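Local atomic coordinates of RNA silencing suppressor p19 (Tomato bushy stunt virus, PDB entry 4J39), a protein that binds short double-stranded RNA as a homodimer and so probably suppresses RNA silencing, selecting silencing RNAs by duplex length. Residues 11-16 against 50-55; 35-40 against 90-95. All blocks are in the same frame, centred on the assembly; numbering follows the deposited sequence. Where two conformers were deposited one is given.

How the interactions relate
Both interactions belong to the four-stranded antiparallel sheet of this chain, in which strand 36-43 lies between strands 46-53 and 87-94. Interaction 2 is the buried one: it pairs the two central strands, 36-43 and 87-94, through regular backbone bonds. Interaction 1, only partly buried, lays the loop before helix 17-26 against strand 46-53, and there carboxylates and a guanidinium do much of the bonding. The two meet where Arg-50 and Leu-52 pair by backbone with Glu-39 and Phe-37. Both also reach the bound RNA: Tyr-51 and Pro-15 of interaction 1 bond to nucleotide C1 of chain B, whose phosphate Lys-38 of interaction 2 also approaches, while Arg-93 binds phosphates of chain E.

Interaction 1: 11-16 against 50-55. With SO4 (sulfate ion), chain C; SO4 (sulfate ion), chain D; nucleotides of chain B.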
ATOM      1  N   PRO A  11     -11.723 -20.350  -1.211  1.00 32.14           N
ATOM      2  CA  PRO A  11     -12.701 -20.047  -0.147  1.00 33.27           C
ATOM      3  C   PRO A  11     -12.133 -19.334   1.061  1.00 34.39           C
ATOM      4  O   PRO A  11     -10.901 -19.425   1.259  1.00 31.87           O
ATOM      5  CB  PRO A  11     -13.110 -21.408   0.353  1.00 35.90           C
ATOM      6  CG  PRO A  11     -12.402 -22.366  -0.422  1.00 37.38           C
ATOM      7  CD  PRO A  11     -11.534 -21.783  -1.403  1.00 34.77           C
ATOM      8  N   ASP A  12     -12.968 -18.679   1.888  1.00 30.74           N
ATOM      9  CA  ASP A  12     -12.446 -18.130   3.140  1.00 30.55           C
ATOM     10  C   ASP A  12     -11.971 -19.212   4.067  1.00 29.76           C
ATOM     11  O   ASP A  12     -12.522 -20.313   4.114  1.00 29.21           O
ATOM     12  CB  ASP A  12     -13.554 -17.314   3.851  1.00 32.59           C
ATOM     13  CG  ASP A  12     -13.060 -16.528   5.032  1.00 34.24           C
ATOM     14  OD1 ASP A  12     -12.302 -15.600   4.830  1.00 30.88           O
ATOM     15  OD2 ASP A  12     -13.466 -16.867   6.150  1.00 32.82           O
ATOM     16  N   GLU A  13     -10.989 -18.871   4.912  1.00 28.54           N
ATOM     17  CA  GLU A  13     -10.333 -19.768   5.837  1.00 28.05           C
ATOM     18  C   GLU A  13     -10.265 -19.195   7.228  1.00 27.86           C
ATOM     19  O   GLU A  13      -9.369 -19.503   8.078  1.00 31.63           O
ATOM     20  CB  GLU A  13      -8.925 -20.179   5.344  1.00 28.18           C
ATOM     21  CG  GLU A  13      -8.997 -20.951   3.956  1.00 29.58           C
ATOM     22  CD  GLU A  13      -7.715 -21.125   3.224  1.00 35.35           C
ATOM     23  OE1 GLU A  13      -6.695 -20.545   3.680  1.00 31.18           O
ATOM     24  OE2 GLU A  13      -7.723 -21.744   2.067  1.00 32.82           O
ATOM     25  N   SER A  14     -11.225 -18.311   7.536  1.00 30.72           N
ATOM     26  CA  SER A  14     -11.231 -17.752   8.899  1.00 30.82           C
ATOM     27  C   SER A  14     -11.271 -18.817   9.964  1.00 30.47           C
ATOM     28  O   SER A  14     -12.068 -19.747   9.923  1.00 31.54           O
ATOM     29  CB  SER A  14     -12.523 -16.851   9.116  1.00 31.70           C
ATOM     30  OG  SER A  14     -12.442 -15.765   8.250  1.00 36.04           O
ATOM     31  N   PRO A  15     -10.481 -18.653  11.067  1.00 29.25           N
ATOM     32  CA  PRO A  15     -10.566 -19.608  12.112  1.00 30.64           C
ATOM     33  C   PRO A  15     -11.726 -19.337  13.091  1.00 35.43           C
ATOM     34  O   PRO A  15     -12.089 -18.160  13.230  1.00 34.52           O
ATOM     35  CB  PRO A  15      -9.324 -19.303  12.988  1.00 31.97           C
ATOM     36  CG  PRO A  15      -8.904 -17.989  12.634  1.00 30.96           C
ATOM     37  CD  PRO A  15      -9.386 -17.687  11.257  1.00 32.03           C
ATOM     38  N   SER A  16     -12.278 -20.383  13.699  1.00 36.86           N
ATOM     39  CA  SER A  16     -13.299 -20.226  14.718  1.00 36.52           C
ATOM     40  C   SER A  16     -12.609 -19.541  15.890  1.00 35.11           C
ATOM     41  O   SER A  16     -11.386 -19.519  16.078  1.00 31.14           O
ATOM     42  CB  SER A  16     -13.890 -21.544  15.193  1.00 37.38           C
ATOM     43  OG  SER A  16     -12.862 -22.322  15.833  1.00 34.51           O
ATOM     44  N   ARG A  50     -11.138 -12.072   2.578  1.00 28.55           N
ATOM     45  CA  ARG A  50     -10.640 -13.399   2.823  1.00 28.96           C
ATOM     46  C   ARG A  50      -9.640 -13.409   3.996  1.00 28.20           C
ATOM     47  O   ARG A  50      -8.795 -12.473   4.088  1.00 31.48           O
ATOM     48  CB  ARG A  50      -9.934 -14.088   1.604  1.00 30.44           C
ATOM     49  CG  ARG A  50     -10.760 -14.470   0.432  1.00 32.50           C
ATOM     50  CD  ARG A  50     -11.631 -15.644   0.815  1.00 33.24           C
ATOM     51  NE  ARG A  50     -12.496 -16.061  -0.303  1.00 33.34           N
ATOM     52  CZ  ARG A  50     -13.692 -15.545  -0.563  1.00 36.99           C
ATOM     53  NH1 ARG A  50     -14.184 -14.516   0.124  1.00 33.67           N
ATOM     54  NH2 ARG A  50     -14.377 -16.049  -1.553  1.00 36.76           N
ATOM     55  N   TYR A  51      -9.742 -14.392   4.857  1.00 28.19           N
ATOM     56  CA  TYR A  51      -8.634 -14.774   5.739  1.00 27.10           C
ATOM     57  C   TYR A  51      -8.082 -16.057   5.148  1.00 28.34           C
ATOM     58  O   TYR A  51      -8.832 -17.005   4.952  1.00 29.49           O
ATOM     59  CB  TYR A  51      -9.113 -15.014   7.134  1.00 28.18           C
ATOM     60  CG  TYR A  51      -7.992 -15.183   8.125  1.00 29.61           C
ATOM     61  CD1 TYR A  51      -7.340 -16.395   8.286  1.00 29.94           C
ATOM     62  CD2 TYR A  51      -7.621 -14.135   8.889  1.00 30.99           C
ATOM     63  CE1 TYR A  51      -6.298 -16.501   9.256  1.00 29.82           C
ATOM     64  CE2 TYR A  51      -6.590 -14.200   9.799  1.00 32.56           C
ATOM     65  CZ  TYR A  51      -5.898 -15.397   9.943  1.00 35.38           C
ATOM     66  OH  TYR A  51      -4.932 -15.480  10.911  1.00 34.59           O
ATOM     67  N   LEU A  52      -6.755 -16.119   4.888  1.00 28.34           N
ATOM     68  CA  LEU A  52      -6.143 -17.278   4.200  1.00 28.03           C
ATOM     69  C   LEU A  52      -4.935 -17.723   5.088  1.00 28.34           C
ATOM     70  O   LEU A  52      -4.170 -16.856   5.543  1.00 29.78           O
ATOM     71  CB  LEU A  52      -5.680 -16.914   2.849  1.00 28.78           C
ATOM     72  CG  LEU A  52      -6.811 -16.697   1.780  1.00 30.99           C
ATOM     73  CD1 LEU A  52      -6.210 -16.086   0.518  1.00 31.47           C
ATOM     74  CD2 LEU A  52      -7.683 -17.917   1.632  1.00 30.36           C
ATOM     75  N   ARG A  53      -4.799 -19.044   5.217  1.00 28.80           N
ATOM     76  CA  ARG A  53      -3.701 -19.652   6.043  1.00 28.23           C
ATOM     77  C   ARG A  53      -2.456 -19.467   5.300  1.00 31.64           C
ATOM     78  O   ARG A  53      -2.379 -19.694   4.088  1.00 28.81           O
ATOM     79  CB  ARG A  53      -3.984 -21.128   6.362  1.00 27.16           C
ATOM     80  CG  ARG A  53      -5.367 -21.349   6.935  1.00 29.38           C
ATOM     81  CD  ARG A  53      -5.518 -20.451   8.159  1.00 30.81           C
ATOM     82  NE  ARG A  53      -6.902 -20.529   8.720  1.00 29.45           N
ATOM     83  CZ  ARG A  53      -7.266 -21.386   9.628  1.00 29.16           C
ATOM     84  NH1 ARG A  53      -8.510 -21.451  10.078  1.00 31.10           N
ATOM     85  NH2 ARG A  53      -6.294 -22.140  10.245  1.00 29.39           N
ATOM     86  N   TYR A  54      -1.378 -19.215   6.038  1.00 29.84           N
ATOM     87  CA  TYR A  54      -0.151 -18.865   5.410  1.00 30.71           C
ATOM     88  C   TYR A  54       0.964 -19.202   6.389  1.00 31.55           C
ATOM     89  O   TYR A  54       0.952 -18.732   7.516  1.00 33.02           O
ATOM     90  CB  TYR A  54      -0.010 -17.421   4.921  1.00 29.70           C
ATOM     91  CG  TYR A  54       1.375 -17.091   4.359  1.00 30.33           C
ATOM     92  CD1 TYR A  54       1.888 -17.733   3.215  1.00 31.71           C
ATOM     93  CD2 TYR A  54       2.157 -16.069   4.955  1.00 35.17           C
ATOM     94  CE1 TYR A  54       3.115 -17.426   2.741  1.00 34.56           C
ATOM     95  CE2 TYR A  54       3.386 -15.722   4.437  1.00 34.25           C
ATOM     96  CZ  TYR A  54       3.895 -16.440   3.354  1.00 32.75           C
ATOM     97  OH  TYR A  54       5.173 -16.055   2.920  1.00 33.23           O
ATOM     98  N   ASP A  55       1.928 -20.007   5.958  1.00 34.56           N
ATOM     99  CA  ASP A  55       2.925 -20.536   6.943  1.00 37.79           C
ATOM    100  C   ASP A  55       4.355 -20.191   6.552  1.00 38.70           C
ATOM    101  O   ASP A  55       5.316 -20.798   7.111  1.00 37.27           O
ATOM    102  CB  ASP A  55       2.811 -22.052   7.148  1.00 38.78           C
ATOM    103  CG  ASP A  55       3.254 -22.858   5.913  1.00 35.39           C
ATOM    104  OD1 ASP A  55       3.749 -22.307   4.879  1.00 37.10           O
ATOM    105  OD2 ASP A  55       3.176 -24.126   6.047  1.00 37.17           O
TER
HETATM  106  S   SO4 C 201     -17.494 -13.949  -1.305  1.00 46.29           S
HETATM  107  O1  SO4 C 201     -16.162 -13.278  -1.594  1.00 42.01           O
HETATM  108  O2  SO4 C 201     -18.527 -13.294  -2.161  1.00 45.26           O
HETATM  109  O3  SO4 C 201     -17.812 -13.769   0.060  1.00 48.62           O
HETATM  110  O4  SO4 C 201     -17.326 -15.298  -1.648  1.00 41.93           O
HETATM  111  S   SO4 D 202     -15.574 -24.641  16.686  1.00 55.92           S
HETATM  112  O1  SO4 D 202     -16.373 -23.417  16.925  1.00 58.39           O
HETATM  113  O2  SO4 D 202     -14.162 -24.311  16.779  1.00 51.01           O
HETATM  114  O3  SO4 D 202     -15.866 -25.727  17.600  1.00 61.15           O
HETATM  115  O4  SO4 D 202     -15.928 -24.939  15.305  1.00 61.49           O
ATOM    116  OP3   C B   1      -5.629 -11.548  12.838  0.55 41.37           O
ATOM    117  P     C B   1      -5.364 -12.861  13.483  0.55 40.35           P
ATOM    118  OP1   C B   1      -4.318 -13.559  12.695  0.55 26.66           O
ATOM    119  OP2   C B   1      -5.188 -12.690  14.987  0.55 40.16           O
ATOM    120  O5'   C B   1      -6.675 -13.722  13.181  0.55 42.25           O
ATOM    121  C5'   C B   1      -7.967 -13.125  13.444  0.55 43.31           C
ATOM    122  C4'   C B   1      -9.146 -14.064  13.225  0.55 40.15           C
ATOM    123  O4'   C B   1      -9.318 -15.010  14.320  0.55 39.92           O
ATOM    124  C3'   C B   1     -10.437 -13.319  13.155  0.55 41.80           C
ATOM    125  O3'   C B   1     -10.604 -12.742  11.862  0.55 46.98           O
ATOM    126  C2'   C B   1     -11.445 -14.420  13.537  0.55 40.45           C
ATOM    127  O2'   C B   1     -11.694 -15.414  12.527  0.55 38.30           O
ATOM    128  C1'   C B   1     -10.695 -15.031  14.699  0.55 40.50           C
ATOM    129  N1    C B   1     -10.843 -14.292  16.059  1.00 40.02           N
ATOM    130  C2    C B   1     -12.012 -14.428  16.788  1.00 44.65           C
ATOM    131  O2    C B   1     -12.900 -15.127  16.327  1.00 42.75           O
ATOM    132  N3    C B   1     -12.143 -13.799  18.024  1.00 43.47           N
ATOM    133  C4    C B   1     -11.135 -13.042  18.479  1.00 47.61           C
ATOM    134  N4    C B   1     -11.281 -12.441  19.689  1.00 41.94           N
ATOM    135  C5    C B   1      -9.923 -12.880  17.741  1.00 45.92           C
ATOM    136  C6    C B   1      -9.837 -13.515  16.538  1.00 43.52           C
TER
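Glu-13 and Arg-53 form the tight end of this contact, in which the loop leading into helix 17-26, shaped by an Asx turn at Asp-12, lies against strand 46-53, an outermost strand of the sheet within this chain. Asp-12 OD2 closes the turn: Ser-14 N reaches it from above the carboxylate plane, and Ser-14 OG donates to its syn lone pair. CG of Asp-12 stands anti to the backbone N (chi1 -171°), and OD1 accepts an almost straight bond from Tyr-51 N at 2.8 Å. Glu-13 N returns a more bent bond to Tyr-51 O (134°). In the guanidinium plane of Arg-53, NE and NH1 together grip Glu-13 O, at 2.7 and 2.9 Å, while Arg-53 N binds Glu-13 OE1 at 2.9 Å. Salt bridges join Arg-53 to Glu-19 and Glu-13 to Arg-63. Pro-15 CD sits over one face of the Tyr-51 ring in a CH-pi contact, and Tyr-51 OH donates to OP1 of nucleotide C1 of the RNA (chain B) at 2.7 Å. The other end is looser: Arg-50 passes Asp-12 without bonding to it, its NE held by Leu-10 O and its terminal nitrogens by a sulfate. Beside it, the buried Pro-11 O has no polar partner and rests 3.6 Å from Leu-52 CD2.

Interaction 2: 35-40 against 90-95; sequences LGFKES and YSIRFR. With SO4 (sulfate ion), chain F; nucleotides of chain E; nucleotides of chain B.
Tyr-90 and Glu-39 meet across two central, antiparallel strands of the sheet. The tyrosine OH donates to the anti lone pair of Glu-39 OE2 at 2.6 Å, with carboxylate and ring planes 75° apart; Lys-119 forms a salt bridge with the same oxygen, and Ser-67 holds OE1. Ser-91 and Ser-40 form a hydrogen-bonded pair, with Ser-40 N 2.9 Å from Ser-91 O, and on the RNA-facing side Ser-40 OG touches Ser-91 CB. Ile-92, in the non-hydrogen-bonded pair with Glu-39, turns to the other face, where its CD1 packs obliquely on Phe-37 CD1 at 3.7 Å. Arg-93 again pairs through the backbone, its N 2.9 Å from Lys-38 O. Its CG stands anti to the backbone N (chi1 173°), and the side chain leads away from Lys-38 to the RNA. There NH1 donates almost straight to OP2 of G13 and OP1 of U12, both of chain E, at 3.0 and 3.1 Å; NE and NH2 hold a sulfate. Phe-94 presents its ring edge to Gly-36 O and CD1 to Phe-37 CB. Strands 46-53 and 97-104 flank the pair, and helix 108-124 packs on the face carrying Phe-37, Tyr-90 and Ile-92, with Lys-119 touching all three.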
ATOM      1  N   LEU A  35      -1.998 -17.396  12.196  1.00 34.69           N
ATOM      2  CA  LEU A  35      -2.508 -18.486  11.314  1.00 33.29           C
ATOM      3  C   LEU A  35      -2.422 -18.120   9.852  1.00 33.08           C
ATOM      4  O   LEU A  35      -2.207 -18.957   9.007  1.00 34.47           O
ATOM      5  CB  LEU A  35      -3.935 -18.892  11.728  1.00 34.33           C
ATOM      6  CG  LEU A  35      -4.045 -19.621  13.055  1.00 35.78           C
ATOM      7  CD1 LEU A  35      -5.539 -19.586  13.419  1.00 34.34           C
ATOM      8  CD2 LEU A  35      -3.452 -21.102  13.064  1.00 33.97           C
ATOM      9  N   GLY A  36      -2.577 -16.845   9.554  1.00 32.06           N
ATOM     10  CA  GLY A  36      -2.529 -16.356   8.181  1.00 30.37           C
ATOM     11  C   GLY A  36      -2.644 -14.875   8.045  1.00 31.53           C
ATOM     12  O   GLY A  36      -2.263 -14.105   8.982  1.00 32.68           O
ATOM     13  N   PHE A  37      -3.310 -14.415   6.979  1.00 28.67           N
ATOM     14  CA  PHE A  37      -3.329 -12.990   6.682  1.00 29.39           C
ATOM     15  C   PHE A  37      -4.783 -12.677   6.229  1.00 31.14           C
ATOM     16  O   PHE A  37      -5.520 -13.621   5.856  1.00 30.00           O
ATOM     17  CB  PHE A  37      -2.300 -12.605   5.631  1.00 29.27           C
ATOM     18  CG  PHE A  37      -2.596 -13.143   4.256  1.00 29.33           C
ATOM     19  CD1 PHE A  37      -3.302 -12.393   3.329  1.00 29.31           C
ATOM     20  CD2 PHE A  37      -2.103 -14.439   3.849  1.00 29.13           C
ATOM     21  CE1 PHE A  37      -3.571 -12.821   2.040  1.00 28.98           C
ATOM     22  CE2 PHE A  37      -2.396 -14.871   2.595  1.00 30.36           C
ATOM     23  CZ  PHE A  37      -3.136 -14.060   1.680  1.00 26.35           C
ATOM     24  N   LYS A  38      -5.132 -11.402   6.295  1.00 29.94           N
ATOM     25  CA  LYS A  38      -6.393 -10.991   5.742  1.00 30.67           C
ATOM     26  C   LYS A  38      -6.215 -10.120   4.523  1.00 29.47           C
ATOM     27  O   LYS A  38      -5.351  -9.210   4.472  1.00 29.44           O
ATOM     28  CB  LYS A  38      -7.155 -10.218   6.849  1.00 30.19           C
ATOM     29  CG  LYS A  38      -7.676 -10.866   8.136  0.50 34.31           C
ATOM     30  CD  LYS A  38      -8.361  -9.869   9.132  0.50 38.80           C
ATOM     31  CE  LYS A  38      -7.426  -9.286  10.157  0.50 44.81           C
ATOM     32  NZ  LYS A  38      -7.007 -10.338  11.132  0.50 46.52           N
ATOM     33  N   GLU A  39      -7.150 -10.198   3.508  1.00 27.16           N
ATOM     34  CA  GLU A  39      -7.054  -9.356   2.399  1.00 27.43           C
ATOM     35  C   GLU A  39      -8.511  -9.066   1.988  1.00 26.27           C
ATOM     36  O   GLU A  39      -9.395  -9.834   2.419  1.00 26.97           O
ATOM     37  CB  GLU A  39      -6.318  -9.999   1.140  1.00 28.32           C
ATOM     38  CG  GLU A  39      -6.896 -11.344   0.617  1.00 29.00           C
ATOM     39  CD  GLU A  39      -6.128 -12.015  -0.542  1.00 25.47           C
ATOM     40  OE1 GLU A  39      -6.510 -13.160  -0.764  1.00 30.59           O
ATOM     41  OE2 GLU A  39      -5.248 -11.330  -1.098  1.00 29.46           O
ATOM     42  N   SER A  40      -8.665  -8.014   1.273  1.00 29.02           N
ATOM     43  CA  SER A  40      -9.984  -7.567   0.779  1.00 29.00           C
ATOM     44  C   SER A  40      -9.941  -6.777  -0.498  1.00 29.71           C
ATOM     45  O   SER A  40      -8.962  -6.116  -0.835  1.00 29.68           O
ATOM     46  CB  SER A  40     -10.653  -6.784   1.924  1.00 30.98           C
ATOM     47  OG  SER A  40     -10.008  -5.586   2.067  1.00 32.06           O
ATOM     48  N   TYR A  90      -7.707  -2.452  -2.807  1.00 29.30           N
ATOM     49  CA  TYR A  90      -7.254  -3.736  -2.312  1.00 26.83           C
ATOM     50  C   TYR A  90      -6.534  -3.482  -0.973  1.00 27.76           C
ATOM     51  O   TYR A  90      -5.792  -2.469  -0.877  1.00 28.95           O
ATOM     52  CB  TYR A  90      -6.235  -4.383  -3.320  1.00 29.41           C
ATOM     53  CG  TYR A  90      -5.642  -5.619  -2.743  1.00 28.22           C
ATOM     54  CD1 TYR A  90      -6.349  -6.816  -2.547  1.00 25.68           C
ATOM     55  CD2 TYR A  90      -4.316  -5.611  -2.266  1.00 30.53           C
ATOM     56  CE1 TYR A  90      -5.813  -7.954  -2.070  1.00 28.77           C
ATOM     57  CE2 TYR A  90      -3.735  -6.720  -1.686  1.00 30.75           C
ATOM     58  CZ  TYR A  90      -4.438  -7.913  -1.546  1.00 29.63           C
ATOM     59  OH  TYR A  90      -3.932  -9.047  -1.041  1.00 30.91           O
ATOM     60  N   SER A  91      -6.785  -4.266   0.029  1.00 28.53           N
ATOM     61  CA  SER A  91      -6.053  -4.211   1.295  1.00 29.93           C
ATOM     62  C   SER A  91      -5.558  -5.531   1.715  1.00 30.30           C
ATOM     63  O   SER A  91      -6.210  -6.548   1.524  1.00 29.48           O
ATOM     64  CB  SER A  91      -6.991  -3.732   2.329  1.00 31.56           C
ATOM     65  OG  SER A  91      -6.299  -2.954   3.315  0.50 36.46           O
ATOM     66  N   ILE A  92      -4.390  -5.577   2.358  1.00 27.66           N
ATOM     67  CA  ILE A  92      -3.879  -6.761   2.926  1.00 26.86           C
ATOM     68  C   ILE A  92      -3.204  -6.401   4.316  1.00 29.88           C
ATOM     69  O   ILE A  92      -2.599  -5.299   4.421  1.00 29.85           O
ATOM     70  CB  ILE A  92      -2.821  -7.475   2.042  1.00 26.24           C
ATOM     71  CG1 ILE A  92      -2.411  -8.779   2.693  1.00 26.96           C
ATOM     72  CG2 ILE A  92      -1.748  -6.490   1.513  1.00 30.10           C
ATOM     73  CD1 ILE A  92      -1.522  -9.642   1.665  1.00 28.95           C
ATOM     74  N   ARG A  93      -3.408  -7.230   5.320  1.00 29.87           N
ATOM     75  CA  ARG A  93      -2.803  -7.068   6.592  1.00 30.06           C
ATOM     76  C   ARG A  93      -2.113  -8.371   7.044  1.00 32.82           C
ATOM     77  O   ARG A  93      -2.708  -9.489   6.989  1.00 29.88           O
ATOM     78  CB  ARG A  93      -3.841  -6.625   7.610  1.00 33.66           C
ATOM     79  CG  ARG A  93      -3.261  -6.618   8.997  1.00 39.57           C
ATOM     80  CD  ARG A  93      -3.845  -5.632   9.847  1.00 44.77           C
ATOM     81  NE  ARG A  93      -3.223  -5.607  11.184  1.00 51.58           N
ATOM     82  CZ  ARG A  93      -3.542  -4.727  12.120  1.00 54.88           C
ATOM     83  NH1 ARG A  93      -4.455  -3.801  11.855  1.00 55.36           N
ATOM     84  NH2 ARG A  93      -2.994  -4.785  13.321  1.00 53.86           N
ATOM     85  N   PHE A  94      -0.833  -8.222   7.423  1.00 29.87           N
ATOM     86  CA  PHE A  94      -0.055  -9.355   7.905  1.00 31.00           C
ATOM     87  C   PHE A  94       0.974  -8.858   8.941  1.00 31.60           C
ATOM     88  O   PHE A  94       1.672  -7.857   8.676  1.00 32.46           O
ATOM     89  CB  PHE A  94       0.618 -10.025   6.710  1.00 30.10           C
ATOM     90  CG  PHE A  94       1.357 -11.260   7.058  1.00 29.03           C
ATOM     91  CD1 PHE A  94       0.769 -12.316   7.744  1.00 28.11           C
ATOM     92  CD2 PHE A  94       2.730 -11.376   6.654  1.00 33.49           C
ATOM     93  CE1 PHE A  94       1.504 -13.516   8.018  1.00 34.80           C
ATOM     94  CE2 PHE A  94       3.449 -12.509   6.979  1.00 36.17           C
ATOM     95  CZ  PHE A  94       2.857 -13.558   7.623  1.00 34.69           C
ATOM     96  N   ARG A  95       0.994  -9.469  10.116  1.00 33.02           N
ATOM     97  CA  ARG A  95       2.068  -9.177  11.120  1.00 37.38           C
ATOM     98  C   ARG A  95       2.167  -7.668  11.477  1.00 38.10           C
ATOM     99  O   ARG A  95       3.244  -7.067  11.512  1.00 38.91           O
ATOM    100  CB  ARG A  95       3.406  -9.648  10.579  1.00 39.67           C
ATOM    101  CG  ARG A  95       3.469 -11.196  10.424  1.00 45.24           C
ATOM    102  CD  ARG A  95       4.759 -11.590   9.718  1.00 54.50           C
ATOM    103  NE  ARG A  95       5.926 -11.140  10.461  1.00 59.67           N
ATOM    104  CZ  ARG A  95       7.130 -10.870   9.947  1.00 64.49           C
ATOM    105  NH1 ARG A  95       7.368 -10.980   8.615  1.00 65.92           N
ATOM    106  NH2 ARG A  95       8.115 -10.481  10.791  1.00 65.92           N
TER
HETATM  107  S   SO4 F 204      -1.883  -7.979  13.666  0.70 69.60           S
HETATM  108  O1  SO4 F 204      -1.679  -8.022  12.143  0.70 57.27           O
HETATM  109  O2  SO4 F 204      -1.457  -6.772  14.401  0.70 63.85           O
HETATM  110  O3  SO4 F 204      -3.297  -8.133  14.073  0.70 67.15           O
HETATM  111  O4  SO4 F 204      -1.047  -9.048  14.207  0.70 66.58           O
ATOM    112  P     G E  13      -3.564  -1.019  13.844  1.00 43.57           P
ATOM    113  OP1   G E  13      -2.382  -1.905  14.142  1.00 46.95           O
ATOM    114  OP2   G E  13      -4.933  -1.570  13.825  1.00 43.17           O
ATOM    115  O5'   G E  13      -3.525   0.176  14.912  1.00 43.82           O
ATOM    116  C5'   G E  13      -2.318   0.857  15.161  1.00 42.77           C
ATOM    117  C4'   G E  13      -2.547   2.021  16.094  1.00 41.68           C
ATOM    118  O4'   G E  13      -3.341   2.981  15.395  1.00 38.44           O
ATOM    119  C3'   G E  13      -3.372   1.764  17.373  1.00 42.14           C
ATOM    120  O3'   G E  13      -2.514   1.194  18.369  1.00 42.61           O
ATOM    121  C2'   G E  13      -3.819   3.164  17.726  1.00 40.06           C
ATOM    122  O2'   G E  13      -2.796   3.970  18.226  1.00 44.68           O
ATOM    123  C1'   G E  13      -4.194   3.635  16.333  1.00 42.95           C
ATOM    124  N9    G E  13      -5.557   3.378  15.929  1.00 39.74           N
ATOM    125  C8    G E  13      -6.042   2.402  15.124  1.00 43.03           C
ATOM    126  N7    G E  13      -7.349   2.468  14.919  1.00 44.70           N
ATOM    127  C5    G E  13      -7.736   3.533  15.724  1.00 45.44           C
ATOM    128  C6    G E  13      -9.052   4.092  16.010  1.00 45.72           C
ATOM    129  O6    G E  13     -10.145   3.765  15.551  1.00 44.73           O
ATOM    130  N1    G E  13      -9.033   5.190  16.925  1.00 43.75           N
ATOM    131  C2    G E  13      -7.910   5.668  17.539  1.00 47.07           C
ATOM    132  N2    G E  13      -8.093   6.698  18.414  1.00 44.41           N
ATOM    133  N3    G E  13      -6.671   5.152  17.315  1.00 42.87           N
ATOM    134  C4    G E  13      -6.661   4.099  16.359  1.00 43.28           C
ATOM    135  P     U E  12      -6.545  -2.026   9.096  1.00 45.89           P
ATOM    136  OP1   U E  12      -5.811  -3.333   9.128  1.00 46.64           O
ATOM    137  OP2   U E  12      -7.875  -2.166   9.593  1.00 41.90           O
ATOM    138  O5'   U E  12      -5.753  -0.880   9.852  1.00 43.98           O
ATOM    139  C5'   U E  12      -4.364  -0.605   9.513  1.00 42.85           C
ATOM    140  C4'   U E  12      -3.809   0.559  10.290  1.00 42.25           C
ATOM    141  O4'   U E  12      -4.589   1.722   9.919  1.00 41.15           O
ATOM    142  C3'   U E  12      -4.044   0.519  11.801  1.00 40.80           C
ATOM    143  O3'   U E  12      -3.132  -0.262  12.512  1.00 43.09           O
ATOM    144  C2'   U E  12      -3.820   1.978  12.143  1.00 43.01           C
ATOM    145  O2'   U E  12      -2.482   2.426  12.001  1.00 43.28           O
ATOM    146  C1'   U E  12      -4.659   2.579  11.042  1.00 44.14           C
ATOM    147  N1    U E  12      -6.116   2.760  11.274  1.00 42.05           N
ATOM    148  C2    U E  12      -6.487   3.864  11.989  1.00 43.19           C
ATOM    149  O2    U E  12      -5.685   4.597  12.523  1.00 42.86           O
ATOM    150  N3    U E  12      -7.857   4.035  12.121  1.00 42.24           N
ATOM    151  C4    U E  12      -8.907   3.287  11.644  1.00 42.05           C
ATOM    152  O4    U E  12     -10.071   3.689  11.859  1.00 42.10           O
ATOM    153  C5    U E  12      -8.455   2.139  10.875  1.00 44.15           C
ATOM    154  C6    U E  12      -7.105   1.933  10.740  1.00 43.19           C
TER
ATOM    155  OP3   C B   1      -5.629 -11.548  12.838  0.55 41.37           O
ATOM    156  P     C B   1      -5.364 -12.861  13.483  0.55 40.35           P
ATOM    157  OP1   C B   1      -4.318 -13.559  12.695  0.55 26.66           O
ATOM    158  OP2   C B   1      -5.188 -12.690  14.987  0.55 40.16           O
ATOM    159  O5'   C B   1      -6.675 -13.722  13.181  0.55 42.25           O
ATOM    160  C5'   C B   1      -7.967 -13.125  13.444  0.55 43.31           C
ATOM    161  C4'   C B   1      -9.146 -14.064  13.225  0.55 40.15           C
ATOM    162  O4'   C B   1      -9.318 -15.010  14.320  0.55 39.92           O
ATOM    163  C3'   C B   1     -10.437 -13.319  13.155  0.55 41.80           C
ATOM    164  O3'   C B   1     -10.604 -12.742  11.862  0.55 46.98           O
ATOM    165  C2'   C B   1     -11.445 -14.420  13.537  0.55 40.45           C
ATOM    166  O2'   C B   1     -11.694 -15.414  12.527  0.55 38.30           O
ATOM    167  C1'   C B   1     -10.695 -15.031  14.699  0.55 40.50           C
ATOM    168  N1    C B   1     -10.843 -14.292  16.059  1.00 40.02           N
ATOM    169  C2    C B   1     -12.012 -14.428  16.788  1.00 44.65           C
ATOM    170  O2    C B   1     -12.900 -15.127  16.327  1.00 42.75           O
ATOM    171  N3    C B   1     -12.143 -13.799  18.024  1.00 43.47           N
ATOM    172  C4    C B   1     -11.135 -13.042  18.479  1.00 47.61           C
ATOM    173  N4    C B   1     -11.281 -12.441  19.689  1.00 41.94           N
ATOM    174  C5    C B   1      -9.923 -12.880  17.741  1.00 45.92           C
ATOM    175  C6    C B   1      -9.837 -13.515  16.538  1.00 43.52           C
TER
HETATM  176  O   HOH W   1      -4.110 -10.039   9.550  1.00 47.03           O